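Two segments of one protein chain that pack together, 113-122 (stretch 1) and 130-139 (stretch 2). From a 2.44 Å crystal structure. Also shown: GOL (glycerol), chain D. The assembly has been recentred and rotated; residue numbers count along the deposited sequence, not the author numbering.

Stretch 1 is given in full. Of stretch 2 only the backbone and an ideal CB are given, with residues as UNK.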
ATOM      1  N   GLY A 113     -10.190  -0.159  -1.263  1.00 33.58           N
ATOM      2  CA  GLY A 113     -10.708  -0.386  -2.599  1.00 33.14           C
ATOM      3  C   GLY A 113     -10.449   0.794  -3.517  1.00 31.89           C
ATOM      4  O   GLY A 113     -10.892   1.913  -3.256  1.00 31.34           O
ATOM      5  N   ALA A 114      -9.719   0.540  -4.594  1.00 24.38           N
ATOM      6  CA  ALA A 114      -9.336   1.586  -5.537  1.00 23.78           C
ATOM      7  C   ALA A 114     -10.532   2.289  -6.207  1.00 24.11           C
ATOM      8  O   ALA A 114     -10.586   3.519  -6.203  1.00 23.33           O
ATOM      9  CB  ALA A 114      -8.395   1.014  -6.585  1.00 24.05           C
ATOM     10  N   PRO A 115     -11.495   1.528  -6.774  1.00 30.87           N
ATOM     11  CA  PRO A 115     -12.629   2.220  -7.409  1.00 33.88           C
ATOM     12  C   PRO A 115     -13.466   3.045  -6.427  1.00 37.49           C
ATOM     13  O   PRO A 115     -13.920   4.144  -6.773  1.00 35.79           O
ATOM     14  CB  PRO A 115     -13.467   1.072  -7.990  1.00 37.20           C
ATOM     15  CG  PRO A 115     -12.512  -0.072  -8.125  1.00 25.96           C
ATOM     16  CD  PRO A 115     -11.591   0.067  -6.955  1.00 30.34           C
ATOM     17  N   ALA A 116     -13.678   2.517  -5.225  1.00 24.23           N
ATOM     18  CA  ALA A 116     -14.405   3.254  -4.199  1.00 32.55           C
ATOM     19  C   ALA A 116     -13.624   4.498  -3.795  1.00 23.39           C
ATOM     20  O   ALA A 116     -14.189   5.579  -3.688  1.00 23.34           O
ATOM     21  CB  ALA A 116     -14.671   2.374  -2.984  1.00 24.44           C
ATOM     22  N   ALA A 117     -12.322   4.336  -3.581  1.00 23.15           N
ATOM     23  CA  ALA A 117     -11.482   5.438  -3.131  1.00 22.83           C
ATOM     24  C   ALA A 117     -11.453   6.565  -4.154  1.00 28.37           C
ATOM     25  O   ALA A 117     -11.534   7.737  -3.795  1.00 31.67           O
ATOM     26  CB  ALA A 117     -10.079   4.956  -2.848  1.00 22.84           C
ATOM     27  N   TYR A 118     -11.326   6.203  -5.425  1.00 22.99           N
ATOM     28  CA  TYR A 118     -11.311   7.180  -6.499  1.00 23.38           C
ATOM     29  C   TYR A 118     -12.612   7.988  -6.518  1.00 32.74           C
ATOM     30  O   TYR A 118     -12.593   9.212  -6.613  1.00 32.69           O
ATOM     31  CB  TYR A 118     -11.100   6.486  -7.842  1.00 23.88           C
ATOM     32  CG  TYR A 118     -10.720   7.423  -8.963  1.00 30.88           C
ATOM     33  CD1 TYR A 118      -9.402   7.835  -9.130  1.00 39.37           C
ATOM     34  CD2 TYR A 118     -11.672   7.887  -9.860  1.00 28.63           C
ATOM     35  CE1 TYR A 118      -9.043   8.689 -10.155  1.00 44.23           C
ATOM     36  CE2 TYR A 118     -11.319   8.749 -10.899  1.00 33.10           C
ATOM     37  CZ  TYR A 118     -10.005   9.147 -11.037  1.00 42.16           C
ATOM     38  OH  TYR A 118      -9.644  10.000 -12.060  1.00 47.48           O
ATOM     39  N   ALA A 119     -13.737   7.292  -6.404  1.00 26.55           N
ATOM     40  CA  ALA A 119     -15.048   7.924  -6.485  1.00 29.13           C
ATOM     41  C   ALA A 119     -15.347   8.811  -5.281  1.00 37.47           C
ATOM     42  O   ALA A 119     -16.101   9.780  -5.385  1.00 40.94           O
ATOM     43  CB  ALA A 119     -16.132   6.863  -6.629  1.00 26.04           C
ATOM     44  N   LEU A 120     -14.747   8.485  -4.142  1.00 23.70           N
ATOM     45  CA  LEU A 120     -15.061   9.169  -2.886  1.00 31.82           C
ATOM     46  C   LEU A 120     -14.256  10.443  -2.651  1.00 23.89           C
ATOM     47  O   LEU A 120     -14.575  11.223  -1.762  1.00 24.19           O
ATOM     48  CB  LEU A 120     -14.832   8.223  -1.705  1.00 23.38           C
ATOM     49  CG  LEU A 120     -15.854   7.128  -1.437  1.00 23.59           C
ATOM     50  CD1 LEU A 120     -15.345   6.252  -0.299  1.00 23.65           C
ATOM     51  CD2 LEU A 120     -17.201   7.735  -1.086  1.00 24.01           C
ATOM     52  N   SER A 121     -13.205  10.630  -3.437  1.00 23.91           N
ATOM     53  CA  SER A 121     -12.232  11.689  -3.203  1.00 24.30           C
ATOM     54  C   SER A 121     -12.839  13.085  -3.057  1.00 31.02           C
ATOM     55  O   SER A 121     -12.508  13.818  -2.124  1.00 26.98           O
ATOM     56  CB  SER A 121     -11.204  11.704  -4.336  1.00 29.66           C
ATOM     57  OG  SER A 121     -10.273  12.759  -4.168  1.00 33.11           O
ATOM     58  N   GLU A 122     -13.729  13.453  -3.970  1.00 25.85           N
ATOM     59  CA  GLU A 122     -14.252  14.807  -3.985  1.00 27.08           C
ATOM     60  C   GLU A 122     -15.219  15.045  -2.833  1.00 34.45           C
ATOM     61  O   GLU A 122     -15.188  16.102  -2.199  1.00 36.25           O
ATOM     62  CB  GLU A 122     -14.918  15.108  -5.331  1.00 28.13           C
ATOM     63  CG  GLU A 122     -13.948  14.982  -6.502  1.00 42.38           C
ATOM     64  CD  GLU A 122     -14.574  15.312  -7.849  1.00 57.03           C
ATOM     65  OE1 GLU A 122     -15.284  14.448  -8.413  1.00 67.90           O
ATOM     66  OE2 GLU A 122     -14.337  16.429  -8.360  1.00 61.96           O
ATOM     67  N   UNK A 130     -10.627  12.489   6.062  1.00 27.92           N
ATOM     68  CA  UNK A 130      -9.402  12.019   5.412  1.00 27.59           C
ATOM     69  C   UNK A 130      -9.571  10.620   4.839  1.00 36.17           C
ATOM     70  O   UNK A 130      -9.978   9.708   5.555  1.00 26.87           O
ATOM     71  CB  UNK A 130      -8.236  12.035   6.402  1.00 27.59           C
ATOM     72  N   UNK A 131      -9.283  10.464   3.552  1.00 29.57           N
ATOM     73  CA  UNK A 131      -9.254   9.146   2.944  1.00 25.05           C
ATOM     74  C   UNK A 131      -7.837   8.620   2.994  1.00 27.06           C
ATOM     75  O   UNK A 131      -6.912   9.278   2.527  1.00 27.03           O
ATOM     76  CB  UNK A 131      -9.774   9.184   1.506  1.00 25.05           C
ATOM     77  N   UNK A 132      -7.667   7.442   3.575  1.00 27.58           N
ATOM     78  CA  UNK A 132      -6.377   6.774   3.556  1.00 26.35           C
ATOM     79  C   UNK A 132      -6.405   5.633   2.549  1.00 25.70           C
ATOM     80  O   UNK A 132      -7.231   4.725   2.648  1.00 26.39           O
ATOM     81  CB  UNK A 132      -6.011   6.258   4.949  1.00 26.35           C
ATOM     82  N   UNK A 133      -5.497   5.691   1.587  1.00 39.40           N
ATOM     83  CA  UNK A 133      -5.234   4.575   0.683  1.00 25.05           C
ATOM     84  C   UNK A 133      -3.772   4.176   0.772  1.00 31.43           C
ATOM     85  O   UNK A 133      -2.911   4.816   0.220  1.00 29.23           O
ATOM     86  CB  UNK A 133      -5.604   4.938  -0.757  1.00 25.05           C
ATOM     87  N   UNK A 134      -3.501   3.060   1.420  1.00 28.12           N
ATOM     88  CA  UNK A 134      -2.130   2.652   1.640  1.00 34.34           C
ATOM     89  C   UNK A 134      -1.624   1.911   0.420  1.00 33.86           C
ATOM     90  O   UNK A 134      -2.181   0.918   0.020  1.00 40.61           O
ATOM     91  CB  UNK A 134      -2.010   1.783   2.894  1.00 34.34           C
ATOM     92  N   UNK A 135      -0.565   2.423  -0.176  1.00 33.08           N
ATOM     93  CA  UNK A 135       0.014   1.850  -1.374  1.00 27.07           C
ATOM     94  C   UNK A 135      -0.840   1.848  -2.627  1.00 31.29           C
ATOM     95  O   UNK A 135      -0.676   1.014  -3.484  1.00 26.95           O
ATOM     96  CB  UNK A 135       0.416   0.405  -1.070  1.00 27.07           C
ATOM     97  N   UNK A 136      -1.756   2.782  -2.734  1.00 25.10           N
ATOM     98  CA  UNK A 136      -2.634   2.847  -3.880  1.00 28.33           C
ATOM     99  C   UNK A 136      -3.278   4.215  -3.942  1.00 25.04           C
ATOM    100  O   UNK A 136      -2.947   5.054  -3.168  1.00 24.01           O
ATOM    101  CB  UNK A 136      -3.695   1.746  -3.822  1.00 28.33           C
ATOM    102  N   UNK A 137      -4.131   4.452  -4.916  1.00 23.35           N
ATOM    103  CA  UNK A 137      -4.847   5.712  -4.999  1.00 23.13           C
ATOM    104  C   UNK A 137      -4.160   6.754  -5.865  1.00 32.36           C
ATOM    105  O   UNK A 137      -3.236   6.436  -6.616  1.00 39.44           O
ATOM    106  CB  UNK A 137      -5.046   6.278  -3.592  1.00 23.13           C
ATOM    107  N   UNK A 138      -4.618   7.999  -5.767  1.00 29.55           N
ATOM    108  CA  UNK A 138      -4.098   9.079  -6.599  1.00 27.69           C
ATOM    109  C   UNK A 138      -2.684   9.482  -6.196  1.00 28.71           C
ATOM    110  O   UNK A 138      -2.466   9.960  -5.084  1.00 31.31           O
ATOM    111  CB  UNK A 138      -5.025  10.294  -6.521  1.00 27.69           C
ATOM    112  N   UNK A 139      -1.724   9.312  -7.098  1.00 25.13           N
ATOM    113  CA  UNK A 139      -0.350   9.673  -6.768  1.00 25.84           C
ATOM    114  C   UNK A 139      -0.217  11.186  -6.562  1.00 27.76           C
ATOM    115  O   UNK A 139       0.544  11.636  -5.709  1.00 27.52           O
ATOM    116  CB  UNK A 139       0.601   9.202  -7.870  1.00 25.84           C
TER
HETATM  117  C1  GOL D 502     -12.816  12.641 -13.013  1.00 61.86           C
HETATM  118  O1  GOL D 502     -13.172  11.258 -12.809  1.00 61.83           O
HETATM  119  C2  GOL D 502     -11.498  13.101 -12.387  1.00 67.22           C
HETATM  120  O2  GOL D 502     -11.353  12.697 -11.031  1.00 64.12           O
HETATM  121  C3  GOL D 502     -10.279  12.831 -13.275  1.00 65.51           C
HETATM  122  O3  GOL D 502      -9.096  13.558 -12.887  1.00 66.43           O

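Position 130 has its ideal CB out of reach of stretch 1, with phi/psi of -66/126. That phi is compatible with proline but demands nothing, and the deposited residue is Pro130.

Position 131 is extended (-93/125) and its CA-to-CB bond points toward the helix, yet no atom of stretch 1 lies within 5.5 Å of the ideal CB. A side chain must span that gap to meet the apolar CB of Leu120 and the helix backbone around Ser121, so a leucine, methionine or isoleucine would suit. It is Leu131, with rotamers m and t: its CD1 lies 3.7 Å from Leu120 CB and 3.8 Å from Ser121 N.

Position 132, also extended, is out of reach and leaves the choice open; it is Ile132.

At 133 the bond points toward the helix and the ideal CB is 4.9 Å from Ala117 CB. This short distance favours a small or beta-branched residue, such as valine, threonine or alanine. Thr133 places CG2 3.6 Å from Ala117 CB, while its OG1 donates a hydrogen bond to the backbone carbonyl O of 136, bracing the type II turn that runs from 133 to 136.

Position 134 is out of reach and tolerant as far as stretch 1 is concerned; it is Leu134. Position 135 has phi/psi of 64/27, and the positive phi favours glycine, though asparagine could also adopt it. It is Gly135.

Position 136 points toward the helix start, but the ideal CB has no neighbour within 5.5 Å. Stretch 1 offers the methyls of Ala114 and Ala117 and, further on, the N-H of Gly113, so tyrosine fits, being long enough to pass the two methyls and bring an acceptor to that N-H. Tyr136 (chi1 79°, p) receives a hydrogen bond from Gly113 N to its OH, 3.0 Å at 166°. Its CE2 lies 4.0 Å from Ala117 CB, and its CD2 4.0 Å from Ala114 CB.

At 137, phi/psi of 93/-167 would jam a CB against the preceding carbonyl O, which by itself calls for glycine. It is Gly137.

Position 138 points toward the helix across a wide gap, facing the Tyr118 ring and carbonyl and Ser121 OG. A long donor suits, arginine or lysine. Arg138 lays its guanidinium flat on Tyr118, centres 3.9 Å apart and planes at 15°, a cation-pi arrangement. Arg138 NH1 gives a weak hydrogen bond to Tyr118 O (3.3 Å) and a hydrogen bond to glycerol O2 (3.2 Å, 163°). The O of water 1 accepts from Arg138 NE (3.1 Å) and donates to Ala117 O (2.7 Å).

Position 139 is out of reach, and it is Thr139.

Stretch 2, residues 130-139: PLITLGYGRT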
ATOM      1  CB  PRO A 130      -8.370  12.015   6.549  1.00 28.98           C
ATOM      2  CG  PRO A 130      -9.002  12.760   7.681  1.00 31.83           C
ATOM      3  CD  PRO A 130     -10.474  12.599   7.519  1.00 29.31           C
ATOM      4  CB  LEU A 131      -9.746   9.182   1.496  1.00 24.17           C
ATOM      5  CG  LEU A 131     -11.221   9.495   1.247  1.00 28.18           C
ATOM      6  CD1 LEU A 131     -11.558   9.303  -0.234  1.00 23.42           C
ATOM      7  CD2 LEU A 131     -12.151   8.675   2.134  1.00 24.11           C
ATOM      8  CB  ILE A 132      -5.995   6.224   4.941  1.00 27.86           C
ATOM      9  CG1 ILE A 132      -5.817   7.367   5.943  1.00 28.84           C
ATOM     10  CG2 ILE A 132      -4.730   5.404   4.853  1.00 28.57           C
ATOM     11  CD1 ILE A 132      -5.626   6.892   7.376  1.00 30.67           C
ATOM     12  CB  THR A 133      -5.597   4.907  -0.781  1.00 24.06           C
ATOM     13  OG1 THR A 133      -4.834   6.016  -1.241  1.00 24.66           O
ATOM     14  CG2 THR A 133      -7.032   5.243  -0.908  1.00 23.58           C
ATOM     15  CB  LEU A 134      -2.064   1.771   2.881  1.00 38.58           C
ATOM     16  CG  LEU A 134      -0.750   1.369   3.528  1.00 46.75           C
ATOM     17  CD1 LEU A 134       0.002   2.564   4.054  1.00 49.81           C
ATOM     18  CD2 LEU A 134      -1.023   0.407   4.667  1.00 50.62           C
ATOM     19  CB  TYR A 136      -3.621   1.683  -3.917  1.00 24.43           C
ATOM     20  CG  TYR A 136      -4.829   1.772  -3.027  1.00 26.97           C
ATOM     21  CD1 TYR A 136      -4.757   1.454  -1.696  1.00 25.09           C
ATOM     22  CD2 TYR A 136      -6.052   2.109  -3.541  1.00 31.03           C
ATOM     23  CE1 TYR A 136      -5.870   1.503  -0.896  1.00 25.18           C
ATOM     24  CE2 TYR A 136      -7.165   2.169  -2.749  1.00 28.83           C
ATOM     25  CZ  TYR A 136      -7.067   1.865  -1.427  1.00 24.49           C
ATOM     26  OH  TYR A 136      -8.177   1.933  -0.662  1.00 25.48           O
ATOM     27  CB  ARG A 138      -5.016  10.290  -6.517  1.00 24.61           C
ATOM     28  CG  ARG A 138      -6.475  10.001  -6.817  1.00 35.21           C
ATOM     29  CD  ARG A 138      -7.332  11.193  -6.427  1.00 43.01           C
ATOM     30  NE  ARG A 138      -8.733  11.050  -6.816  1.00 46.51           N
ATOM     31  CZ  ARG A 138      -9.225  11.423  -7.995  1.00 47.53           C
ATOM     32  NH1 ARG A 138     -10.519  11.268  -8.251  1.00 44.54           N
ATOM     33  NH2 ARG A 138      -8.420  11.947  -8.922  1.00 40.69           N
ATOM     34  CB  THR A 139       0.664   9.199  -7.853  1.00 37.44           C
ATOM     35  OG1 THR A 139       0.350   9.801  -9.111  1.00 52.65           O
ATOM     36  CG2 THR A 139       0.621   7.683  -8.000  1.00 25.50           C
TER
HETATM   37  O   HOH W   1      -9.275   9.058  -4.475  1.00 25.72           O
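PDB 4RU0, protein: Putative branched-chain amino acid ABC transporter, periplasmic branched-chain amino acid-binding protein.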